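Local structure of tyrosine--tRNA ligase (Pyrococcus horikoshii, 2CYC) at residues E17-E22 / P218-H223; L225-Q230 / V284-V289; R299-E304 / Y319-E324. The protein probably charges tRNA(Tyr) with tyrosine, first activating the amino acid with ATP and then passing it to the acceptor end of the tRNA. One frame throughout, in Å; residues are numbered along the deposited sequence.

Contact 1: E17-E22 / P218-H223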
ATOM      1  N   GLU A  17      20.730  21.200  -0.928  1.00 20.80           N
ATOM      2  CA  GLU A  17      19.720  21.508  -1.923  1.00 21.64           C
ATOM      3  C   GLU A  17      18.410  21.946  -1.281  1.00 20.19           C
ATOM      4  O   GLU A  17      18.011  21.422  -0.240  1.00 17.21           O
ATOM      5  CB  GLU A  17      19.461  20.264  -2.798  1.00 15.72           C
ATOM      6  CG  GLU A  17      18.377  20.436  -3.872  1.00 17.32           C
ATOM      7  CD  GLU A  17      18.050  19.136  -4.615  1.00 19.46           C
ATOM      8  OE1 GLU A  17      18.017  19.167  -5.858  1.00 26.40           O
ATOM      9  OE2 GLU A  17      17.806  18.087  -3.970  1.00 17.41           O
ATOM     10  N   VAL A  18      17.748  22.908  -1.916  1.00 18.41           N
ATOM     11  CA  VAL A  18      16.449  23.366  -1.453  1.00 21.68           C
ATOM     12  C   VAL A  18      15.514  23.415  -2.651  1.00 23.44           C
ATOM     13  O   VAL A  18      15.826  24.054  -3.656  1.00 22.20           O
ATOM     14  CB  VAL A  18      16.506  24.776  -0.825  1.00 20.81           C
ATOM     15  CG1 VAL A  18      15.078  25.240  -0.463  1.00 18.61           C
ATOM     16  CG2 VAL A  18      17.361  24.754   0.420  1.00 15.35           C
ATOM     17  N   LEU A  19      14.388  22.708  -2.557  1.00 18.29           N
ATOM     18  CA  LEU A  19      13.387  22.716  -3.622  1.00 21.13           C
ATOM     19  C   LEU A  19      12.122  23.373  -3.055  1.00 19.89           C
ATOM     20  O   LEU A  19      11.340  22.702  -2.378  1.00 19.51           O
ATOM     21  CB  LEU A  19      13.046  21.286  -4.068  1.00 18.03           C
ATOM     22  CG  LEU A  19      14.205  20.388  -4.509  1.00 21.05           C
ATOM     23  CD1 LEU A  19      13.716  18.965  -4.734  1.00 15.63           C
ATOM     24  CD2 LEU A  19      14.831  20.962  -5.773  1.00 13.90           C
ATOM     25  N   THR A  20      11.930  24.677  -3.270  1.00 21.29           N
ATOM     26  CA  THR A  20      12.839  25.557  -4.012  1.00 21.89           C
ATOM     27  C   THR A  20      12.969  26.832  -3.171  1.00 23.99           C
ATOM     28  O   THR A  20      12.123  27.110  -2.308  1.00 16.09           O
ATOM     29  CB  THR A  20      12.254  25.994  -5.383  1.00 24.32           C
ATOM     30  OG1 THR A  20      11.093  26.807  -5.160  1.00 26.40           O
ATOM     31  CG2 THR A  20      11.871  24.783  -6.242  1.00 18.73           C
ATOM     32  N   VAL A  21      14.007  27.619  -3.430  1.00 19.61           N
ATOM     33  CA  VAL A  21      14.200  28.855  -2.682  1.00 22.00           C
ATOM     34  C   VAL A  21      13.028  29.802  -2.914  1.00 21.45           C
ATOM     35  O   VAL A  21      12.579  30.497  -1.997  1.00 22.31           O
ATOM     36  CB  VAL A  21      15.516  29.549  -3.082  1.00 27.68           C
ATOM     37  CG1 VAL A  21      15.632  30.895  -2.375  1.00 28.00           C
ATOM     38  CG2 VAL A  21      16.693  28.660  -2.693  1.00 31.64           C
ATOM     39  N   GLU A  22      12.520  29.813  -4.140  1.00 18.91           N
ATOM     40  CA  GLU A  22      11.390  30.663  -4.467  1.00 22.61           C
ATOM     41  C   GLU A  22      10.148  30.287  -3.647  1.00 22.58           C
ATOM     42  O   GLU A  22       9.456  31.161  -3.129  1.00 19.59           O
ATOM     43  CB  GLU A  22      11.067  30.564  -5.957  1.00 23.22           C
ATOM     44  CG  GLU A  22       9.749  31.223  -6.330  1.00 22.74           C
ATOM     45  CD  GLU A  22       9.403  31.071  -7.806  1.00 31.15           C
ATOM     46  OE1 GLU A  22       8.258  31.400  -8.176  1.00 30.54           O
ATOM     47  OE2 GLU A  22      10.270  30.627  -8.593  1.00 32.99           O
ATOM     48  N   PRO A 218       5.083  21.602  -0.173  1.00 21.36           N
ATOM     49  CA  PRO A 218       6.078  21.721   0.890  1.00 20.96           C
ATOM     50  C   PRO A 218       7.434  22.032   0.269  1.00 20.76           C
ATOM     51  O   PRO A 218       7.672  21.728  -0.902  1.00 20.72           O
ATOM     52  CB  PRO A 218       6.061  20.337   1.538  1.00 18.85           C
ATOM     53  CG  PRO A 218       5.721  19.434   0.367  1.00 22.89           C
ATOM     54  CD  PRO A 218       4.613  20.213  -0.312  1.00 20.93           C
ATOM     55  N   VAL A 219       8.305  22.645   1.060  1.00 17.01           N
ATOM     56  CA  VAL A 219       9.657  22.975   0.642  1.00 20.99           C
ATOM     57  C   VAL A 219      10.549  21.821   1.111  1.00 22.05           C
ATOM     58  O   VAL A 219      10.481  21.413   2.270  1.00 21.27           O
ATOM     59  CB  VAL A 219      10.141  24.283   1.316  1.00 17.39           C
ATOM     60  CG1 VAL A 219      11.624  24.487   1.066  1.00 18.47           C
ATOM     61  CG2 VAL A 219       9.349  25.468   0.776  1.00 16.21           C
ATOM     62  N   ALA A 220      11.368  21.295   0.210  1.00 17.45           N
ATOM     63  CA  ALA A 220      12.281  20.207   0.548  1.00 17.63           C
ATOM     64  C   ALA A 220      13.660  20.792   0.836  1.00 18.74           C
ATOM     65  O   ALA A 220      14.165  21.607   0.060  1.00 18.23           O
ATOM     66  CB  ALA A 220      12.369  19.212  -0.615  1.00 20.22           C
ATOM     67  N   VAL A 221      14.261  20.399   1.957  1.00 15.51           N
ATOM     68  CA  VAL A 221      15.594  20.887   2.316  1.00 13.03           C
ATOM     69  C   VAL A 221      16.449  19.660   2.592  1.00 16.97           C
ATOM     70  O   VAL A 221      16.186  18.894   3.528  1.00 15.35           O
ATOM     71  CB  VAL A 221      15.551  21.835   3.563  1.00 13.78           C
ATOM     72  CG1 VAL A 221      16.945  22.437   3.825  1.00 11.17           C
ATOM     73  CG2 VAL A 221      14.553  22.974   3.308  1.00 13.41           C
ATOM     74  N   HIS A 222      17.476  19.482   1.766  1.00 12.90           N
ATOM     75  CA  HIS A 222      18.349  18.315   1.853  1.00 14.58           C
ATOM     76  C   HIS A 222      19.746  18.653   2.316  1.00 18.35           C
ATOM     77  O   HIS A 222      20.376  19.593   1.814  1.00 16.43           O
ATOM     78  CB  HIS A 222      18.394  17.629   0.483  1.00 14.73           C
ATOM     79  CG  HIS A 222      17.038  17.292  -0.051  1.00 19.17           C
ATOM     80  ND1 HIS A 222      16.648  17.584  -1.343  1.00 21.12           N
ATOM     81  CD2 HIS A 222      15.947  16.765   0.559  1.00 16.39           C
ATOM     82  CE1 HIS A 222      15.375  17.260  -1.501  1.00 12.53           C
ATOM     83  NE2 HIS A 222      14.928  16.761  -0.361  1.00 18.42           N
ATOM     84  N   HIS A 223      20.245  17.892   3.282  1.00 15.79           N
ATOM     85  CA  HIS A 223      21.574  18.184   3.759  1.00 21.15           C
ATOM     86  C   HIS A 223      22.585  17.218   3.201  1.00 17.08           C
ATOM     87  O   HIS A 223      22.246  16.114   2.792  1.00 17.41           O
ATOM     88  CB  HIS A 223      21.632  18.211   5.292  1.00 19.98           C
ATOM     89  CG  HIS A 223      21.254  16.925   5.953  1.00 19.93           C
ATOM     90  ND1 HIS A 223      20.195  16.830   6.835  1.00 19.09           N
ATOM     91  CD2 HIS A 223      21.847  15.707   5.943  1.00 16.51           C
ATOM     92  CE1 HIS A 223      20.157  15.610   7.342  1.00 18.97           C
ATOM     93  NE2 HIS A 223      21.148  14.910   6.818  1.00 19.56           N
TER
HETATM   94  O   HOH W   1       8.816  23.301  -2.839  1.00 17.41           O

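Contact 2: L225-Q230 / V284-V289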
ATOM      1  N   LEU A 225      25.484  14.530   2.669  1.00 17.64           N
ATOM      2  CA  LEU A 225      25.714  13.222   3.273  1.00 19.16           C
ATOM      3  C   LEU A 225      27.210  13.060   3.561  1.00 19.24           C
ATOM      4  O   LEU A 225      28.019  13.002   2.640  1.00 20.71           O
ATOM      5  CB  LEU A 225      25.247  12.114   2.328  1.00 20.55           C
ATOM      6  CG  LEU A 225      23.780  12.120   1.884  1.00 21.17           C
ATOM      7  CD1 LEU A 225      23.553  10.960   0.909  1.00 22.10           C
ATOM      8  CD2 LEU A 225      22.864  11.986   3.104  1.00 17.37           C
ATOM      9  N   LEU A 226      27.591  13.006   4.833  1.00 20.64           N
ATOM     10  CA  LEU A 226      29.003  12.832   5.162  1.00 21.75           C
ATOM     11  C   LEU A 226      29.482  11.452   4.694  1.00 22.56           C
ATOM     12  O   LEU A 226      28.781  10.452   4.848  1.00 24.38           O
ATOM     13  CB  LEU A 226      29.234  12.963   6.675  1.00 21.91           C
ATOM     14  CG  LEU A 226      29.008  14.326   7.342  1.00 21.13           C
ATOM     15  CD1 LEU A 226      29.248  14.186   8.845  1.00 23.08           C
ATOM     16  CD2 LEU A 226      29.955  15.366   6.752  1.00 22.83           C
ATOM     17  N   LEU A 227      30.680  11.412   4.125  1.00 25.70           N
ATOM     18  CA  LEU A 227      31.273  10.166   3.648  1.00 23.84           C
ATOM     19  C   LEU A 227      31.814   9.322   4.787  1.00 26.18           C
ATOM     20  O   LEU A 227      32.182   9.846   5.841  1.00 22.38           O
ATOM     21  CB  LEU A 227      32.433  10.462   2.698  1.00 22.25           C
ATOM     22  CG  LEU A 227      32.091  11.111   1.361  1.00 27.64           C
ATOM     23  CD1 LEU A 227      33.376  11.489   0.636  1.00 27.98           C
ATOM     24  CD2 LEU A 227      31.238  10.148   0.527  1.00 22.60           C
ATOM     25  N   GLY A 228      31.846   8.009   4.578  1.00 24.92           N
ATOM     26  CA  GLY A 228      32.421   7.125   5.572  1.00 23.39           C
ATOM     27  C   GLY A 228      33.928   7.353   5.461  1.00 21.03           C
ATOM     28  O   GLY A 228      34.388   7.911   4.470  1.00 19.84           O
ATOM     29  N   LEU A 229      34.702   6.918   6.450  1.00 23.29           N
ATOM     30  CA  LEU A 229      36.148   7.134   6.431  1.00 24.30           C
ATOM     31  C   LEU A 229      36.961   6.104   5.644  1.00 27.92           C
ATOM     32  O   LEU A 229      38.163   6.282   5.460  1.00 26.77           O
ATOM     33  CB  LEU A 229      36.669   7.198   7.867  1.00 19.79           C
ATOM     34  CG  LEU A 229      36.050   8.307   8.724  1.00 25.91           C
ATOM     35  CD1 LEU A 229      36.483   8.163  10.176  1.00 19.96           C
ATOM     36  CD2 LEU A 229      36.453   9.663   8.165  1.00 18.51           C
ATOM     37  N   GLN A 230      36.307   5.046   5.169  1.00 28.82           N
ATOM     38  CA  GLN A 230      36.993   3.984   4.431  1.00 30.24           C
ATOM     39  C   GLN A 230      37.495   4.392   3.045  1.00 32.68           C
ATOM     40  O   GLN A 230      36.932   5.284   2.407  1.00 30.49           O
ATOM     41  CB  GLN A 230      36.079   2.756   4.295  1.00 28.08           C
ATOM     42  CG  GLN A 230      34.932   2.896   3.279  1.00 30.05           C
ATOM     43  CD  GLN A 230      33.771   3.739   3.787  1.00 32.29           C
ATOM     44  OE1 GLN A 230      33.581   3.901   5.000  1.00 30.64           O
ATOM     45  NE2 GLN A 230      32.973   4.261   2.862  1.00 26.39           N
ATOM     46  N   VAL A 284      42.088  16.500  -2.815  1.00 30.40           N
ATOM     47  CA  VAL A 284      40.962  17.319  -2.378  1.00 32.35           C
ATOM     48  C   VAL A 284      39.653  16.997  -3.090  1.00 33.96           C
ATOM     49  O   VAL A 284      38.620  17.560  -2.745  1.00 37.54           O
ATOM     50  CB  VAL A 284      41.239  18.833  -2.556  1.00 30.82           C
ATOM     51  CG1 VAL A 284      42.423  19.254  -1.696  1.00 23.07           C
ATOM     52  CG2 VAL A 284      41.487  19.151  -4.029  1.00 29.35           C
ATOM     53  N   ARG A 285      39.694  16.105  -4.075  1.00 34.91           N
ATOM     54  CA  ARG A 285      38.489  15.714  -4.815  1.00 37.15           C
ATOM     55  C   ARG A 285      37.672  14.689  -4.013  1.00 36.65           C
ATOM     56  O   ARG A 285      36.468  14.853  -3.815  1.00 33.72           O
ATOM     57  CB  ARG A 285      38.880  15.118  -6.168  1.00 46.54           C
ATOM     58  CG  ARG A 285      37.739  14.466  -6.938  1.00 57.50           C
ATOM     59  CD  ARG A 285      38.296  13.571  -8.044  1.00 70.50           C
ATOM     60  NE  ARG A 285      37.269  12.830  -8.774  1.00 74.13           N
ATOM     61  CZ  ARG A 285      36.375  13.386  -9.586  1.00 79.80           C
ATOM     62  NH1 ARG A 285      35.483  12.626 -10.206  1.00 80.79           N
ATOM     63  NH2 ARG A 285      36.373  14.702  -9.777  1.00 79.09           N
ATOM     64  N   TYR A 286      38.331  13.621  -3.572  1.00 30.44           N
ATOM     65  CA  TYR A 286      37.670  12.599  -2.771  1.00 32.29           C
ATOM     66  C   TYR A 286      38.532  12.429  -1.527  1.00 32.19           C
ATOM     67  O   TYR A 286      39.604  11.820  -1.568  1.00 31.74           O
ATOM     68  CB  TYR A 286      37.547  11.275  -3.536  1.00 28.10           C
ATOM     69  CG  TYR A 286      36.746  10.264  -2.759  1.00 28.28           C
ATOM     70  CD1 TYR A 286      37.309   9.589  -1.681  1.00 23.93           C
ATOM     71  CD2 TYR A 286      35.395  10.052  -3.034  1.00 26.15           C
ATOM     72  CE1 TYR A 286      36.557   8.737  -0.888  1.00 21.69           C
ATOM     73  CE2 TYR A 286      34.626   9.195  -2.243  1.00 24.99           C
ATOM     74  CZ  TYR A 286      35.216   8.544  -1.171  1.00 27.45           C
ATOM     75  OH  TYR A 286      34.475   7.714  -0.365  1.00 27.02           O
ATOM     76  N   ASN A 287      38.046  12.966  -0.417  1.00 28.21           N
ATOM     77  CA  ASN A 287      38.765  12.902   0.842  1.00 26.99           C
ATOM     78  C   ASN A 287      37.759  12.965   1.990  1.00 26.80           C
ATOM     79  O   ASN A 287      37.259  14.039   2.334  1.00 23.44           O
ATOM     80  CB  ASN A 287      39.728  14.095   0.886  1.00 25.49           C
ATOM     81  CG  ASN A 287      40.697  14.040   2.050  1.00 28.38           C
ATOM     82  OD1 ASN A 287      41.855  14.456   1.920  1.00 33.03           O
ATOM     83  ND2 ASN A 287      40.233  13.553   3.192  1.00 20.70           N
ATOM     84  N   PRO A 288      37.444  11.809   2.592  1.00 25.79           N
ATOM     85  CA  PRO A 288      36.487  11.764   3.701  1.00 25.13           C
ATOM     86  C   PRO A 288      36.839  12.718   4.840  1.00 26.32           C
ATOM     87  O   PRO A 288      35.958  13.348   5.433  1.00 23.94           O
ATOM     88  CB  PRO A 288      36.530  10.301   4.129  1.00 27.24           C
ATOM     89  CG  PRO A 288      36.818   9.595   2.822  1.00 30.11           C
ATOM     90  CD  PRO A 288      37.895  10.455   2.226  1.00 22.72           C
ATOM     91  N   VAL A 289      38.127  12.837   5.137  1.00 23.28           N
ATOM     92  CA  VAL A 289      38.538  13.712   6.212  1.00 22.53           C
ATOM     93  C   VAL A 289      38.245  15.177   5.906  1.00 24.22           C
ATOM     94  O   VAL A 289      37.716  15.890   6.765  1.00 23.44           O
ATOM     95  CB  VAL A 289      40.034  13.548   6.549  1.00 26.52           C
ATOM     96  CG1 VAL A 289      40.420  14.541   7.641  1.00 18.51           C
ATOM     97  CG2 VAL A 289      40.312  12.116   7.017  1.00 23.76           C
TER
HETATM   98  O   HOH W   2      35.038   7.010   1.973  1.00 29.99           O

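Contact 3: R299-E304 / Y319-E324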
ATOM      1  N   ARG A 299      31.339  24.400   9.693  1.00 28.54           N
ATOM      2  CA  ARG A 299      29.908  24.471   9.460  1.00 34.30           C
ATOM      3  C   ARG A 299      29.545  25.945   9.430  1.00 34.31           C
ATOM      4  O   ARG A 299      28.787  26.390   8.579  1.00 37.93           O
ATOM      5  CB  ARG A 299      29.143  23.781  10.585  1.00 32.96           C
ATOM      6  CG  ARG A 299      27.649  23.866  10.400  1.00 30.11           C
ATOM      7  CD  ARG A 299      26.969  23.000  11.406  1.00 32.36           C
ATOM      8  NE  ARG A 299      27.084  23.530  12.757  1.00 36.67           N
ATOM      9  CZ  ARG A 299      26.195  24.347  13.310  1.00 35.31           C
ATOM     10  NH1 ARG A 299      25.129  24.733  12.622  1.00 28.59           N
ATOM     11  NH2 ARG A 299      26.358  24.750  14.562  1.00 42.27           N
ATOM     12  N   GLU A 300      30.098  26.694  10.372  1.00 38.55           N
ATOM     13  CA  GLU A 300      29.862  28.124  10.443  1.00 47.25           C
ATOM     14  C   GLU A 300      31.203  28.837  10.382  1.00 51.45           C
ATOM     15  O   GLU A 300      32.041  28.683  11.267  1.00 53.35           O
ATOM     16  CB  GLU A 300      29.141  28.487  11.739  1.00 48.31           C
ATOM     17  CG  GLU A 300      27.801  27.781  11.914  1.00 59.45           C
ATOM     18  CD  GLU A 300      26.992  28.343  13.065  1.00 61.17           C
ATOM     19  OE1 GLU A 300      25.857  27.870  13.292  1.00 67.54           O
ATOM     20  OE2 GLU A 300      27.493  29.262  13.744  1.00 70.65           O
ATOM     21  N   GLU A 301      31.417  29.598   9.318  1.00 55.88           N
ATOM     22  CA  GLU A 301      32.657  30.339   9.172  1.00 57.26           C
ATOM     23  C   GLU A 301      32.367  31.810   8.885  1.00 57.69           C
ATOM     24  O   GLU A 301      31.292  32.159   8.393  1.00 58.54           O
ATOM     25  CB  GLU A 301      33.543  29.707   8.078  1.00 57.24           C
ATOM     26  CG  GLU A 301      32.846  29.368   6.773  1.00 60.70           C
ATOM     27  CD  GLU A 301      33.696  28.484   5.864  1.00 59.35           C
ATOM     28  OE1 GLU A 301      34.839  28.869   5.549  1.00 53.82           O
ATOM     29  OE2 GLU A 301      33.216  27.402   5.458  1.00 64.20           O
ATOM     30  N   PRO A 302      33.327  32.695   9.195  1.00 58.41           N
ATOM     31  CA  PRO A 302      34.622  32.337   9.781  1.00 52.45           C
ATOM     32  C   PRO A 302      34.572  31.772  11.197  1.00 48.98           C
ATOM     33  O   PRO A 302      33.661  32.052  11.985  1.00 45.89           O
ATOM     34  CB  PRO A 302      35.405  33.642   9.704  1.00 53.89           C
ATOM     35  CG  PRO A 302      34.330  34.670   9.918  1.00 59.72           C
ATOM     36  CD  PRO A 302      33.214  34.157   9.030  1.00 60.90           C
ATOM     37  N   THR A 303      35.571  30.956  11.493  1.00 40.99           N
ATOM     38  CA  THR A 303      35.726  30.329  12.787  1.00 40.66           C
ATOM     39  C   THR A 303      37.230  30.172  12.940  1.00 40.13           C
ATOM     40  O   THR A 303      37.993  30.663  12.107  1.00 44.14           O
ATOM     41  CB  THR A 303      35.039  28.939  12.830  1.00 42.87           C
ATOM     42  OG1 THR A 303      35.288  28.315  14.098  1.00 40.92           O
ATOM     43  CG2 THR A 303      35.563  28.047  11.712  1.00 43.16           C
ATOM     44  N   GLU A 304      37.664  29.501  13.996  1.00 41.02           N
ATOM     45  CA  GLU A 304      39.083  29.295  14.207  1.00 41.77           C
ATOM     46  C   GLU A 304      39.382  27.825  14.438  1.00 37.50           C
ATOM     47  O   GLU A 304      38.905  27.233  15.406  1.00 33.97           O
ATOM     48  CB  GLU A 304      39.576  30.121  15.401  1.00 46.57           C
ATOM     49  CG  GLU A 304      39.898  31.575  15.067  1.00 56.78           C
ATOM     50  CD  GLU A 304      40.352  32.366  16.284  1.00 62.17           C
ATOM     51  OE1 GLU A 304      41.194  31.850  17.049  1.00 59.43           O
ATOM     52  OE2 GLU A 304      39.872  33.505  16.475  1.00 70.69           O
ATOM     53  N   TYR A 319      43.284  28.220  11.035  1.00 32.47           N
ATOM     54  CA  TYR A 319      42.489  28.500   9.849  1.00 33.00           C
ATOM     55  C   TYR A 319      41.158  29.142  10.223  1.00 33.05           C
ATOM     56  O   TYR A 319      40.585  28.839  11.272  1.00 32.54           O
ATOM     57  CB  TYR A 319      42.233  27.220   9.062  1.00 31.17           C
ATOM     58  CG  TYR A 319      43.490  26.550   8.569  1.00 33.51           C
ATOM     59  CD1 TYR A 319      44.142  25.587   9.342  1.00 29.37           C
ATOM     60  CD2 TYR A 319      44.026  26.867   7.319  1.00 32.65           C
ATOM     61  CE1 TYR A 319      45.297  24.951   8.882  1.00 29.41           C
ATOM     62  CE2 TYR A 319      45.181  26.237   6.851  1.00 34.23           C
ATOM     63  CZ  TYR A 319      45.808  25.281   7.636  1.00 32.06           C
ATOM     64  OH  TYR A 319      46.934  24.652   7.170  1.00 34.35           O
ATOM     65  N   THR A 320      40.672  30.030   9.360  1.00 31.29           N
ATOM     66  CA  THR A 320      39.412  30.712   9.613  1.00 34.04           C
ATOM     67  C   THR A 320      38.336  30.273   8.640  1.00 33.81           C
ATOM     68  O   THR A 320      37.145  30.386   8.931  1.00 40.65           O
ATOM     69  CB  THR A 320      39.570  32.240   9.521  1.00 35.04           C
ATOM     70  OG1 THR A 320      40.082  32.590   8.228  1.00 35.03           O
ATOM     71  CG2 THR A 320      40.524  32.739  10.603  1.00 30.19           C
ATOM     72  N   THR A 321      38.747  29.785   7.476  1.00 33.39           N
ATOM     73  CA  THR A 321      37.784  29.314   6.490  1.00 32.79           C
ATOM     74  C   THR A 321      38.253  27.981   5.928  1.00 36.78           C
ATOM     75  O   THR A 321      39.447  27.681   5.927  1.00 33.53           O
ATOM     76  CB  THR A 321      37.611  30.300   5.315  1.00 38.69           C
ATOM     77  OG1 THR A 321      38.787  30.285   4.499  1.00 36.34           O
ATOM     78  CG2 THR A 321      37.364  31.717   5.836  1.00 37.79           C
ATOM     79  N   PHE A 322      37.308  27.178   5.455  1.00 32.31           N
ATOM     80  CA  PHE A 322      37.651  25.889   4.898  1.00 30.29           C
ATOM     81  C   PHE A 322      38.560  26.072   3.693  1.00 34.20           C
ATOM     82  O   PHE A 322      39.530  25.329   3.508  1.00 30.63           O
ATOM     83  CB  PHE A 322      36.396  25.139   4.474  1.00 20.57           C
ATOM     84  CG  PHE A 322      36.684  23.852   3.755  1.00 25.27           C
ATOM     85  CD1 PHE A 322      37.329  22.807   4.406  1.00 19.64           C
ATOM     86  CD2 PHE A 322      36.340  23.698   2.418  1.00 22.24           C
ATOM     87  CE1 PHE A 322      37.627  21.629   3.736  1.00 23.27           C
ATOM     88  CE2 PHE A 322      36.633  22.519   1.736  1.00 26.36           C
ATOM     89  CZ  PHE A 322      37.280  21.484   2.400  1.00 27.25           C
ATOM     90  N   GLU A 323      38.249  27.075   2.879  1.00 35.20           N
ATOM     91  CA  GLU A 323      39.024  27.341   1.680  1.00 35.91           C
ATOM     92  C   GLU A 323      40.518  27.491   1.960  1.00 32.50           C
ATOM     93  O   GLU A 323      41.337  26.940   1.230  1.00 27.86           O
ATOM     94  CB  GLU A 323      38.491  28.586   0.970  1.00 39.00           C
ATOM     95  CG  GLU A 323      38.850  28.608  -0.499  1.00 54.46           C
ATOM     96  CD  GLU A 323      38.309  27.393  -1.241  1.00 63.87           C
ATOM     97  OE1 GLU A 323      38.793  27.116  -2.361  1.00 68.93           O
ATOM     98  OE2 GLU A 323      37.396  26.718  -0.707  1.00 67.45           O
ATOM     99  N   GLU A 324      40.877  28.229   3.008  1.00 34.68           N
ATOM    100  CA  GLU A 324      42.293  28.398   3.350  1.00 38.22           C
ATOM    101  C   GLU A 324      42.906  27.029   3.633  1.00 39.29           C
ATOM    102  O   GLU A 324      43.964  26.680   3.098  1.00 37.18           O
ATOM    103  CB  GLU A 324      42.477  29.252   4.609  1.00 38.02           C
ATOM    104  CG  GLU A 324      41.688  30.540   4.666  1.00 49.45           C
ATOM    105  CD  GLU A 324      41.963  31.316   5.946  1.00 50.36           C
ATOM    106  OE1 GLU A 324      42.107  30.679   7.013  1.00 49.90           O
ATOM    107  OE2 GLU A 324      42.024  32.563   5.886  1.00 56.48           O
TER
HETATM  108  O   HOH W   3      35.584  28.285   3.041  1.00 34.29           O

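Contact 1: E17-E22 / P218-H223
Glu17 OE2 accepts a hydrogen bond from His222 ND1 at 2.9 Å and forms a salt bridge with NE of Arg191. The imidazole meets this oxygen on its anti side, 22° out of the carboxylate plane. The oxygen itself lies close to the plane of the ring. The two side chains stand side by side on one face of the sheet. With CG anti to the backbone N (chi1 178°) and the chain extended beyond it, the Glu17 carboxylate comes level with the ring edge of His222. The other ring nitrogen, His222 NE2, is hydrogen-bonded to His194 ND1, so bonds at both nitrogens fix the turn of the ring. A phenylalanine in place of His222 would probably cost Glu17 OE2 its imidazole partner and leave His194 ND1 without its mate.

On the same face, Leu19 CD1 comes to the ring edge, 4.0 Å from His222 CE1. Leu19 CB meets Ala220 CB at 4.1 Å. Val18 points to the other face. Val18 CG2 lies beside Val221 CG1, and Val18 CG1 is 3.9 Å from Val219 CG1.

The strands are antiparallel. Glu17-His222 and Leu19-Ala220 are hydrogen-bonded pairs, with the non-hydrogen-bonded pair Val18-Val221 between them. The bond from His222 N to Glu17 O is 2.8 Å and almost straight. Past Leu19 a cis peptide leads to Thr20, which caps the next helix through Asn23 N.

Strand 15-19 thus adds an antiparallel member to the mainly parallel sheet of the class I catalytic fold. Strand 214-223 also pairs with the parallel strand 183-187. Helix 191-200 packs on the face of Leu19, Ala220 and His222. The His222 side chain lies about 6 Å from that of the tyrosine-binding Gln190. Helix 21-30 touches Val219, and helix 48-63 touches Val221.

Contact 2: L225-Q230 / V284-V289
Leu227 and Tyr286 make the CH-pi contact between these segments. CD1 of Leu227 sits over one face of the phenol ring, 4.2 Å from the centroid of the Tyr286 ring and 27° off its normal. Leu227 CD1 stands above the CE2-CZ side, 3.9 Å from Tyr286 CE2. CG of Tyr286 is anti to the backbone N (chi1 -174°), and the ring reaches across to the leucine.

The other apolar contacts gather on Pro288. Pro288 CB lies 4.1 Å from Leu229 CD2 and 4.3 Å from Leu227 CB. Pro288 CB also packs against the backbone, 3.2 Å from Gly228 O. Pro288 opens helix 288-297, so the loop 225-230 rests on the first turn of that helix. Further along the helix, Asp291 OD1 accepts from Leu227 N, and Trp292 NE1 donates to Leu227 O.

The polar link runs through a water. It donates to Gly228 O at 2.7 Å and to Gln230 O at 2.6 Å, and it accepts from Tyr286 OH. The phenol is thereby tied to two carbonyls of the loop. Gln230 OE1 bonds to Ser255 OG of the KMSKS motif and its NE2 to Met250 O. Helix 240-250 also touches the Tyr286 ring, through Phe243, Lys247 and Met250.

The contact joins the loop beside the KMSKS region, which carries the predicted ATP-binding Lys254, to the start of helix 288-297. The direct packing is apolar, and the polar link between the segments passes through the water, which probably fixes the turn of the Tyr286 hydroxyl.

Contact 3: R299-E304 / Y319-E324
The carboxylate of Glu301 and the ring of Phe322 are turned almost at right angles, their planes 87° apart. OE2 of Glu301 lies 4.0 Å from Phe322 CB, while the ring leads away to Val293 and Glu294 of helix 288-297. The ring of Tyr319 has Glu324 CB at its edge, in plane, and its OH bonds to Asp328. One face of the Arg299 guanidinium carries Glu300 CG over its centre.

The polar end of Glu301 meets the start of helix 322-330. Glu301 OE1 accepts from Phe322 N at 3.0 Å, 33° out of the carboxylate plane on the syn side. A water donates to the same oxygen and accepts from Glu323 N. Thr321 is the N-cap, with OG1 accepting from Glu324 N at 3.3 Å. Glu324 in turn folds back, and its OE1 takes a nearly straight bond of 2.8 Å from Thr320 N. The first amides of the helix are thus served by side chains and a water, and the negative Glu301 would suit the positive end of the helix dipole.

Backbone joins backbone where Thr303 N donates to Thr320 O at 3.1 Å. Next to it, strands 305-307 and 317-319 form an antiparallel pair.

From the N terminus, helix 3-11 leads to strand 15-19, which contact 1 joins to strand 214-223, with 195 residues between its segments. This closes the long loop that holds most of the catalytic fold. The chain then runs straight on into loop 225-230, where contact 2 opens. Contact 2 closes a shorter loop, which includes helix 240-250 and the KMSKS motif, against the start of helix 288-297. That helix leads to 299-304, and contact 3 closes a short excursion through strands 305-307 and 317-319. The three contacts follow in series, with none nested or crossed. Contacts 2 and 3 have centres about 18 Å apart, with helix 288-297 running between them.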